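Aminotransferase, class I (PDB 2O1B) probably catalyses the pyridoxal-5'-phosphate-dependent transfer of amino groups between amino acids and 2-oxo acids, as an aspartate-type class I aminotransferase. Local coordinates at residues Val112-Tyr116 against Gln279-Gly285; Ala124-Cys128 against Ala274-Tyr278; Ile337-Thr343 against Arg376-Leu382. All coordinates share one frame; numbering follows the deposited sequence.

Interaction 1 (Val112-Tyr116 against Gln279-Gly285); sequences VCILY and QTHTNAG
Cys113 meets Gln279 by its sulfur: SG stands 3.4 Å from Gln279 NE2, placed there by a chi1 of -179° that swings it trans to the backbone N. The carbonyl O of Ile114 accepts the bond from Gln279 NE2 at 2.8 Å, with an N-H...O angle of 169° and the acceptor lying in the amide plane, evidence of a nearly straight bond that fixes the rotation of the glutamine head. Leu115 starts out away from the helix, yet its CD2 returns to lie 3.4 Å from Gln279 OE1, the two side chains crossing at about a right angle. That oxygen accepts from a water at 2.6 Å (OE1 to water O), and the same water accepts a hydrogen bond from Tyr116 N, so NE2 is tied to the strand directly and OE1, through the water, to the residue that follows it. The Tyr116 ring stacks on the Asn283 amide, planes 19° apart, with ND2 3.4 Å above the ring plane, toward its rim. Gly285 C lies at the edge of the ring, 3.1 Å from Tyr116 OH. Asn283 O accepts a hydrogen bond from Lys119 of the second subunit, and the side chain of Ala284 lies about 5 Å from a bound pyridoxal phosphate. The helix end and following loop, which Gln279 joins to the edge strand, border the cofactor site at the subunit boundary, consistent with fold type I aminotransferases.

Interaction 2 (Ala124-Cys128 against Ala274-Tyr278); sequences AVPTC and ALKKY
Cys128 SG wedges against Tyr278 where helices 118-129 and 269-282 cross almost at right angles: the short axes make an angle of 101° and approach to 9.3 Å. The contact is a Cys sulfur-aromatic one within an otherwise apolar helix-helix interface. Its evidence is a tight approach of Cys128 SG to Tyr278 CB, 3.3 Å, and a distance of 4.3 Å from SG to the ring centroid. Because the sulfur sits 41° off the ring normal, it approaches obliquely, near the CB end of the ring.

Two methyl groups complete the grip on the ring farther out. Ala124 CB touches Tyr278 CE1 at 3.7 Å, while Thr127 CG2 crosses to Tyr278 CE2, also at 3.7 Å. The tyrosine reaches them because its chi1 of 178° sets CG trans to the backbone N and throws the ring across to the other helix. One turn earlier, Ala274 CB packs on Cys128 CB at 3.9 Å, the small methyl allowing the backbones to come close. Leu275 fills the flank with both branches: CD2 lies 4.1 Å from Ala124 CB and also meets the cysteine sulfur, and CD1 faces Val125 CG2.

Outside this shell, Val125 and Leu275 both rest on Ile246 of strand 245-250, which seats the pair of helices on the large sheet. Tyr278 packs against Tyr278 of the second subunit, and Lys277 forms a salt bridge with Asp31 of that subunit, so the helix also belongs to the dimer interface. Within helix 118-129 the backbone is kinked, since the N atoms of Pro126 and Thr127 have no bond to the preceding turn; the helical pattern is restored where Cys128 N donates to Ala124 O at 3.2 Å.

Interaction 3 (Ile337-Thr343 against Arg376-Leu382); sequences IYVWLET and RYVRISL
Val339 and Ile380 form a hydrogen-bonded pair of an antiparallel ladder, part of the four-stranded sheet of the small domain. Val339 N donates to Ile380 O at 2.8 Å, and Ile380 N returns a bond to Val339 O. Leu341 and Val378 exchange two bonds in the same way, the shorter being Val378 N to Leu341 O at 2.7 Å. Leu382 N to Ile337 O closes one end. At the other, Arg376 O accepts twice: from Thr343 N, which stands above the carbonyl plane, and from a water at 2.8 Å from Arg376 O. Thr343 OG1 bonds Tyr347 O.

On one face, the Arg379 guanidinium lies flat on the Tyr338 ring, planes 15° apart, while Ile337 CG1 covers the ring's other side. Arg379 NH1 is satisfied by Asn192 OD1, NH2 has a weak bond to Ala53 O, and Tyr338 OH bonds Tyr223 OH; Asn192 and Tyr223 line the cofactor pocket. Arg379 probably corresponds to the arginine that receives the substrate carboxylate in related aminotransferases. Farther along, the five-membered ring of Trp340 and the Tyr377 ring form an offset stack with planes at 4°. Trp340 NE1 has its polar partner in Tyr167 OH, and it sits over the centre of the Tyr377 ring, 3.4 Å from Tyr377 CD1.

In the fold
Interactions 1 and 2 are neighbours, their centres 9 Å apart, and share helix 269-282; interaction 1 uses its C-terminal end and the loop beyond, interaction 2 the turn before. Strand 112-115 precedes helix 118-129, and 274-278 precedes 279-285, so interaction 2 is nested within the loop that interaction 1 closes. Both also touch the second subunit. Interaction 3 comes later in sequence, in the separate antiparallel sheet, on the opposite side of the chain's centre: centres are 34 and 33 Å away, nearest atoms about 17 and 19 Å. The first two thus join the large sheet to the dimer interface, whereas the third brings small-domain residues to the cofactor pocket.

Interaction 1 (Val112-Tyr116 against Gln279-Gly285)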
loop_
_atom_site.group_PDB
_atom_site.type_symbol
_atom_site.label_atom_id
_atom_site.label_comp_id
_atom_site.label_asym_id
_atom_site.label_seq_id
_atom_site.Cartn_x
_atom_site.Cartn_y
_atom_site.Cartn_z
ATOM N N VAL A 112 3.174 -17.775 -3.280
ATOM C CA VAL A 112 2.659 -16.996 -2.162
ATOM C C VAL A 112 3.138 -15.543 -2.241
ATOM O O VAL A 112 4.336 -15.294 -2.369
ATOM C CB VAL A 112 3.099 -17.608 -0.805
ATOM C CG1 VAL A 112 2.645 -16.736 0.331
ATOM C CG2 VAL A 112 2.539 -19.017 -0.630
ATOM N N CYS A 113 2.196 -14.601 -2.162
ATOM C CA CYS A 113 2.501 -13.163 -2.104
ATOM C C CYS A 113 1.652 -12.524 -1.022
ATOM O O CYS A 113 0.417 -12.561 -1.089
ATOM C CB CYS A 113 2.214 -12.475 -3.447
ATOM S SG CYS A 113 2.579 -10.688 -3.483
ATOM N N ILE A 114 2.313 -11.959 -0.019
ATOM C CA ILE A 114 1.640 -11.262 1.068
ATOM C C ILE A 114 1.062 -9.933 0.586
ATOM O O ILE A 114 1.706 -9.232 -0.194
ATOM C CB ILE A 114 2.624 -11.017 2.225
ATOM C CG1 ILE A 114 2.882 -12.326 2.965
ATOM C CG2 ILE A 114 2.062 -10.046 3.218
ATOM C CD1 ILE A 114 4.190 -12.964 2.657
ATOM N N LEU A 115 -0.148 -9.598 1.049
ATOM C CA LEU A 115 -0.850 -8.377 0.615
ATOM C C LEU A 115 -1.110 -7.410 1.764
ATOM O O LEU A 115 -1.394 -7.831 2.879
ATOM C CB LEU A 115 -2.172 -8.714 -0.100
ATOM C CG LEU A 115 -2.121 -9.627 -1.336
ATOM C CD1 LEU A 115 -3.518 -9.966 -1.844
ATOM C CD2 LEU A 115 -1.275 -9.020 -2.446
ATOM N N TYR A 116 -1.030 -6.115 1.468
ATOM C CA TYR A 116 -1.251 -5.052 2.451
ATOM C C TYR A 116 -2.751 -4.735 2.521
ATOM O O TYR A 116 -3.187 -3.627 2.178
ATOM C CB TYR A 116 -0.460 -3.804 2.048
ATOM C CG TYR A 116 1.018 -4.063 1.855
ATOM C CD1 TYR A 116 1.914 -3.876 2.901
ATOM C CD2 TYR A 116 1.521 -4.502 0.624
ATOM C CE1 TYR A 116 3.278 -4.114 2.735
ATOM C CE2 TYR A 116 2.885 -4.747 0.446
ATOM C CZ TYR A 116 3.756 -4.556 1.509
ATOM O OH TYR A 116 5.107 -4.784 1.356
ATOM N N GLN A 279 5.146 -5.284 -5.994
ATOM C CA GLN A 279 5.248 -4.860 -4.604
ATOM C C GLN A 279 6.676 -4.501 -4.148
ATOM O O GLN A 279 6.835 -3.800 -3.153
ATOM C CB GLN A 279 4.550 -5.861 -3.669
ATOM C CG GLN A 279 3.037 -5.942 -3.960
ATOM C CD GLN A 279 2.207 -6.719 -2.952
ATOM O OE1 GLN A 279 0.982 -6.538 -2.894
ATOM N NE2 GLN A 279 2.843 -7.607 -2.179
ATOM N N THR A 280 7.707 -4.950 -4.865
ATOM C CA THR A 280 9.075 -4.484 -4.552
ATOM C C THR A 280 9.246 -3.019 -4.990
ATOM O O THR A 280 10.079 -2.285 -4.444
ATOM C CB THR A 280 10.192 -5.310 -5.230
ATOM O OG1 THR A 280 10.205 -5.023 -6.630
ATOM C CG2 THR A 280 10.003 -6.806 -5.016
ATOM N N HIS A 281 8.469 -2.609 -5.988
ATOM C CA HIS A 281 8.506 -1.223 -6.483
ATOM C C HIS A 281 7.594 -0.228 -5.765
ATOM O O HIS A 281 7.882 0.970 -5.747
ATOM C CB HIS A 281 8.162 -1.179 -7.969
ATOM C CG HIS A 281 9.043 -2.039 -8.814
ATOM N ND1 HIS A 281 8.542 -2.992 -9.676
ATOM C CD2 HIS A 281 10.392 -2.098 -8.923
ATOM C CE1 HIS A 281 9.547 -3.590 -10.291
ATOM N NE2 HIS A 281 10.680 -3.073 -9.847
ATOM N N THR A 282 6.487 -0.715 -5.204
ATOM C CA THR A 282 5.470 0.159 -4.609
ATOM C C THR A 282 5.508 0.073 -3.086
ATOM O O THR A 282 4.833 0.830 -2.391
ATOM C CB THR A 282 4.069 -0.172 -5.145
ATOM O OG1 THR A 282 3.795 -1.555 -4.934
ATOM C CG2 THR A 282 3.995 0.113 -6.662
ATOM N N ASN A 283 6.328 -0.832 -2.575
ATOM C CA ASN A 283 6.403 -1.072 -1.134
ATOM C C ASN A 283 7.780 -1.545 -0.701
ATOM O O ASN A 283 8.623 -1.858 -1.542
ATOM C CB ASN A 283 5.320 -2.071 -0.696
ATOM C CG ASN A 283 4.068 -1.388 -0.221
ATOM O OD1 ASN A 283 4.078 -0.683 0.803
ATOM N ND2 ASN A 283 2.971 -1.593 -0.944
ATOM N N ALA A 284 7.989 -1.590 0.615
ATOM C CA ALA A 284 9.265 -1.961 1.207
ATOM C C ALA A 284 9.077 -3.018 2.295
ATOM O O ALA A 284 9.808 -3.036 3.289
ATOM C CB ALA A 284 9.958 -0.718 1.784
ATOM N N GLY A 285 8.099 -3.901 2.102
ATOM C CA GLY A 285 7.844 -4.969 3.062
ATOM C C GLY A 285 6.729 -4.633 4.034
ATOM O O GLY A 285 6.366 -3.461 4.197
HETATM O O HOH W 1 -0.968 -5.518 -1.475
#

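Interaction 2 (Ala124-Cys128 against Ala274-Tyr278)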
loop_
_atom_site.group_PDB
_atom_site.type_symbol
_atom_site.label_atom_id
_atom_site.label_comp_id
_atom_site.label_asym_id
_atom_site.label_seq_id
_atom_site.Cartn_x
_atom_site.Cartn_y
_atom_site.Cartn_z
ATOM N N ALA A 124 -4.238 -4.199 -7.831
ATOM C CA ALA A 124 -2.913 -4.252 -8.474
ATOM C C ALA A 124 -2.824 -5.257 -9.628
ATOM O O ALA A 124 -2.085 -5.025 -10.602
ATOM C CB ALA A 124 -1.817 -4.519 -7.432
ATOM N N VAL A 125 -3.602 -6.342 -9.544
ATOM C CA VAL A 125 -3.493 -7.462 -10.487
ATOM C C VAL A 125 -3.481 -7.038 -11.957
ATOM O O VAL A 125 -2.623 -7.496 -12.702
ATOM C CB VAL A 125 -4.572 -8.592 -10.275
ATOM C CG1 VAL A 125 -4.453 -9.641 -11.370
ATOM C CG2 VAL A 125 -4.418 -9.276 -8.912
ATOM N N PRO A 126 -4.436 -6.190 -12.397
ATOM C CA PRO A 126 -4.381 -5.876 -13.837
ATOM C C PRO A 126 -3.091 -5.185 -14.264
ATOM O O PRO A 126 -2.562 -5.480 -15.344
ATOM C CB PRO A 126 -5.583 -4.956 -14.030
ATOM C CG PRO A 126 -6.522 -5.332 -12.884
ATOM C CD PRO A 126 -5.593 -5.539 -11.753
ATOM N N THR A 127 -2.593 -4.263 -13.442
ATOM C CA THR A 127 -1.342 -3.559 -13.743
ATOM C C THR A 127 -0.208 -4.564 -13.950
ATOM O O THR A 127 0.639 -4.387 -14.844
ATOM C CB THR A 127 -0.981 -2.528 -12.627
ATOM O OG1 THR A 127 -1.804 -1.365 -12.777
ATOM C CG2 THR A 127 0.477 -2.092 -12.701
ATOM N N CYS A 128 -0.235 -5.621 -13.134
ATOM C CA CYS A 128 0.762 -6.689 -13.162
ATOM C C CYS A 128 0.630 -7.686 -14.300
ATOM O O CYS A 128 1.630 -8.271 -14.710
ATOM C CB CYS A 128 0.736 -7.460 -11.854
ATOM S SG CYS A 128 1.122 -6.428 -10.467
ATOM N N ALA A 274 4.591 -11.754 -10.697
ATOM C CA ALA A 274 4.315 -10.395 -11.191
ATOM C C ALA A 274 3.861 -9.489 -10.043
ATOM O O ALA A 274 4.356 -8.368 -9.894
ATOM C CB ALA A 274 3.273 -10.421 -12.309
ATOM N N LEU A 275 2.929 -9.979 -9.228
ATOM C CA LEU A 275 2.520 -9.245 -8.031
ATOM C C LEU A 275 3.700 -8.941 -7.115
ATOM O O LEU A 275 3.859 -7.805 -6.682
ATOM C CB LEU A 275 1.459 -10.005 -7.250
ATOM C CG LEU A 275 0.012 -9.734 -7.615
ATOM C CD1 LEU A 275 -0.883 -10.772 -6.938
ATOM C CD2 LEU A 275 -0.384 -8.304 -7.219
ATOM N N LYS A 276 4.513 -9.960 -6.828
ATOM C CA LYS A 276 5.700 -9.800 -5.981
ATOM C C LYS A 276 6.624 -8.721 -6.559
ATOM O O LYS A 276 7.066 -7.837 -5.844
ATOM C CB LYS A 276 6.454 -11.128 -5.822
ATOM C CG LYS A 276 5.726 -12.174 -4.978
ATOM C CD LYS A 276 6.555 -13.433 -4.813
ATOM C CE LYS A 276 7.666 -13.225 -3.775
ATOM N NZ LYS A 276 8.449 -14.458 -3.481
ATOM N N LYS A 277 6.896 -8.776 -7.858
ATOM C CA LYS A 277 7.716 -7.736 -8.472
ATOM C C LYS A 277 7.089 -6.339 -8.308
ATOM O O LYS A 277 7.772 -5.362 -7.988
ATOM C CB LYS A 277 7.972 -8.029 -9.953
ATOM C CG LYS A 277 9.050 -7.142 -10.515
ATOM C CD LYS A 277 9.174 -7.246 -12.009
ATOM C CE LYS A 277 9.895 -6.026 -12.547
ATOM N NZ LYS A 277 11.096 -5.678 -11.734
ATOM N N TYR A 278 5.786 -6.248 -8.526
ATOM C CA TYR A 278 5.092 -4.974 -8.396
ATOM C C TYR A 278 5.263 -4.413 -6.990
ATOM O O TYR A 278 5.513 -3.217 -6.820
ATOM C CB TYR A 278 3.608 -5.155 -8.691
ATOM C CG TYR A 278 2.786 -3.893 -8.537
ATOM C CD1 TYR A 278 2.011 -3.673 -7.397
ATOM C CD2 TYR A 278 2.788 -2.917 -9.530
ATOM C CE1 TYR A 278 1.246 -2.519 -7.265
ATOM C CE2 TYR A 278 2.037 -1.757 -9.394
ATOM C CZ TYR A 278 1.268 -1.567 -8.266
ATOM O OH TYR A 278 0.518 -0.421 -8.152
#

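Interaction 3 (Ile337-Thr343 against Arg376-Leu382)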
loop_
_atom_site.group_PDB
_atom_site.type_symbol
_atom_site.label_atom_id
_atom_site.label_comp_id
_atom_site.label_asym_id
_atom_site.label_seq_id
_atom_site.Cartn_x
_atom_site.Cartn_y
_atom_site.Cartn_z
ATOM N N ILE A 337 -21.763 -12.068 4.598
ATOM C CA ILE A 337 -22.360 -11.443 5.770
ATOM C C ILE A 337 -23.590 -10.565 5.432
ATOM O O ILE A 337 -24.028 -9.778 6.263
ATOM C CB ILE A 337 -21.296 -10.626 6.568
ATOM C CG1 ILE A 337 -20.736 -9.475 5.720
ATOM C CG2 ILE A 337 -20.155 -11.553 7.083
ATOM C CD1 ILE A 337 -19.896 -8.498 6.500
ATOM N N TYR A 338 -24.140 -10.717 4.223
ATOM C CA TYR A 338 -25.234 -9.854 3.752
ATOM C C TYR A 338 -26.502 -10.606 3.336
ATOM O O TYR A 338 -26.470 -11.820 3.086
ATOM C CB TYR A 338 -24.781 -8.986 2.569
ATOM C CG TYR A 338 -23.380 -8.430 2.661
ATOM C CD1 TYR A 338 -23.124 -7.226 3.320
ATOM C CD2 TYR A 338 -22.309 -9.094 2.062
ATOM C CE1 TYR A 338 -21.831 -6.703 3.397
ATOM C CE2 TYR A 338 -21.016 -8.580 2.134
ATOM C CZ TYR A 338 -20.786 -7.382 2.798
ATOM O OH TYR A 338 -19.505 -6.868 2.868
ATOM N N VAL A 339 -27.619 -9.878 3.254
ATOM C CA VAL A 339 -28.777 -10.345 2.478
ATOM C C VAL A 339 -29.047 -9.378 1.307
ATOM O O VAL A 339 -28.962 -8.164 1.464
ATOM C CB VAL A 339 -30.030 -10.609 3.366
ATOM C CG1 VAL A 339 -31.206 -11.160 2.539
ATOM C CG2 VAL A 339 -29.695 -11.599 4.482
ATOM N N TRP A 340 -29.316 -9.949 0.136
ATOM C CA TRP A 340 -29.536 -9.226 -1.127
ATOM C C TRP A 340 -31.050 -9.138 -1.269
ATOM O O TRP A 340 -31.714 -10.148 -1.516
ATOM C CB TRP A 340 -28.879 -10.043 -2.256
ATOM C CG TRP A 340 -28.800 -9.505 -3.671
ATOM C CD1 TRP A 340 -29.185 -10.163 -4.804
ATOM C CD2 TRP A 340 -28.230 -8.261 -4.110
ATOM N NE1 TRP A 340 -28.914 -9.409 -5.920
ATOM C CE2 TRP A 340 -28.319 -8.238 -5.525
ATOM C CE3 TRP A 340 -27.642 -7.172 -3.452
ATOM C CZ2 TRP A 340 -27.879 -7.152 -6.285
ATOM C CZ3 TRP A 340 -27.198 -6.084 -4.214
ATOM C CH2 TRP A 340 -27.320 -6.081 -5.612
ATOM N N LEU A 341 -31.587 -7.925 -1.066
ATOM C CA LEU A 341 -33.031 -7.665 -0.969
ATOM C C LEU A 341 -33.533 -6.950 -2.216
ATOM O O LEU A 341 -32.919 -5.986 -2.660
ATOM C CB LEU A 341 -33.300 -6.749 0.238
ATOM C CG LEU A 341 -34.589 -6.660 1.074
ATOM C CD1 LEU A 341 -34.950 -5.197 1.277
ATOM C CD2 LEU A 341 -35.795 -7.425 0.535
ATOM N N GLU A 342 -34.657 -7.405 -2.766
ATOM C CA GLU A 342 -35.325 -6.682 -3.855
ATOM C C GLU A 342 -35.843 -5.328 -3.386
ATOM O O GLU A 342 -36.342 -5.198 -2.262
ATOM C CB GLU A 342 -36.505 -7.494 -4.409
ATOM C CG GLU A 342 -36.110 -8.794 -5.099
ATOM C CD GLU A 342 -37.176 -9.314 -6.065
ATOM O OE1 GLU A 342 -37.917 -8.502 -6.658
ATOM O OE2 GLU A 342 -37.270 -10.545 -6.224
ATOM N N THR A 343 -35.707 -4.316 -4.244
ATOM C CA THR A 343 -36.443 -3.074 -4.065
ATOM C C THR A 343 -37.909 -3.287 -4.475
ATOM O O THR A 343 -38.206 -4.133 -5.335
ATOM C CB THR A 343 -35.851 -1.903 -4.865
ATOM O OG1 THR A 343 -35.930 -2.176 -6.273
ATOM C CG2 THR A 343 -34.408 -1.630 -4.435
ATOM N N ARG A 376 -32.071 -3.024 -8.965
ATOM C CA ARG A 376 -33.311 -3.222 -8.214
ATOM C C ARG A 376 -33.139 -4.124 -6.991
ATOM O O ARG A 376 -34.028 -4.905 -6.637
ATOM C CB ARG A 376 -34.440 -3.688 -9.131
ATOM C CG ARG A 376 -34.651 -2.742 -10.318
ATOM C CD ARG A 376 -36.099 -2.352 -10.518
ATOM N NE ARG A 376 -36.227 -1.279 -11.511
ATOM C CZ ARG A 376 -36.642 -0.040 -11.258
ATOM N NH1 ARG A 376 -37.008 0.323 -10.028
ATOM N NH2 ARG A 376 -36.713 0.844 -12.248
ATOM N N TYR A 377 -31.982 -3.987 -6.348
ATOM C CA TYR A 377 -31.700 -4.651 -5.082
ATOM C C TYR A 377 -30.951 -3.722 -4.150
ATOM O O TYR A 377 -30.344 -2.756 -4.585
ATOM C CB TYR A 377 -30.797 -5.857 -5.276
ATOM C CG TYR A 377 -31.404 -7.016 -6.000
ATOM C CD1 TYR A 377 -31.952 -8.083 -5.297
ATOM C CD2 TYR A 377 -31.425 -7.053 -7.391
ATOM C CE1 TYR A 377 -32.517 -9.153 -5.957
ATOM C CE2 TYR A 377 -31.980 -8.126 -8.060
ATOM C CZ TYR A 377 -32.526 -9.170 -7.334
ATOM O OH TYR A 377 -33.073 -10.248 -7.998
ATOM N N VAL A 378 -30.976 -4.057 -2.871
ATOM C CA VAL A 378 -30.122 -3.419 -1.893
ATOM C C VAL A 378 -29.401 -4.498 -1.093
ATOM O O VAL A 378 -29.918 -5.610 -0.935
ATOM C CB VAL A 378 -30.907 -2.451 -0.969
ATOM C CG1 VAL A 378 -31.496 -1.292 -1.786
ATOM C CG2 VAL A 378 -32.006 -3.192 -0.198
ATOM N N ARG A 379 -28.203 -4.164 -0.613
ATOM C CA ARG A 379 -27.404 -5.067 0.203
ATOM C C ARG A 379 -27.542 -4.702 1.678
ATOM O O ARG A 379 -27.420 -3.532 2.066
ATOM C CB ARG A 379 -25.937 -4.989 -0.229
ATOM C CG ARG A 379 -25.056 -6.133 0.267
ATOM C CD ARG A 379 -23.576 -5.785 0.077
ATOM N NE ARG A 379 -23.161 -4.710 0.981
ATOM C CZ ARG A 379 -21.937 -4.180 1.036
ATOM N NH1 ARG A 379 -20.960 -4.625 0.245
ATOM N NH2 ARG A 379 -21.681 -3.209 1.902
ATOM N N ILE A 380 -27.795 -5.710 2.494
ATOM C CA ILE A 380 -28.104 -5.511 3.903
ATOM C C ILE A 380 -27.098 -6.294 4.729
ATOM O O ILE A 380 -27.015 -7.520 4.619
ATOM C CB ILE A 380 -29.546 -5.962 4.213
ATOM C CG1 ILE A 380 -30.546 -4.956 3.610
ATOM C CG2 ILE A 380 -29.756 -6.148 5.715
ATOM C CD1 ILE A 380 -31.997 -5.366 3.728
ATOM N N SER A 381 -26.317 -5.577 5.530
ATOM C CA SER A 381 -25.281 -6.205 6.349
ATOM C C SER A 381 -25.837 -6.745 7.656
ATOM O O SER A 381 -26.509 -6.028 8.399
ATOM C CB SER A 381 -24.169 -5.216 6.652
ATOM O OG SER A 381 -23.210 -5.792 7.532
ATOM N N LEU A 382 -25.535 -8.008 7.933
ATOM C CA LEU A 382 -25.951 -8.644 9.176
ATOM C C LEU A 382 -24.878 -8.473 10.259
ATOM O O LEU A 382 -24.937 -9.099 11.310
ATOM C CB LEU A 382 -26.260 -10.125 8.934
ATOM C CG LEU A 382 -27.373 -10.462 7.933
ATOM C CD1 LEU A 382 -27.156 -11.852 7.347
ATOM C CD2 LEU A 382 -28.749 -10.343 8.564
HETATM O O HOH W 2 -35.676 -6.498 -8.254
#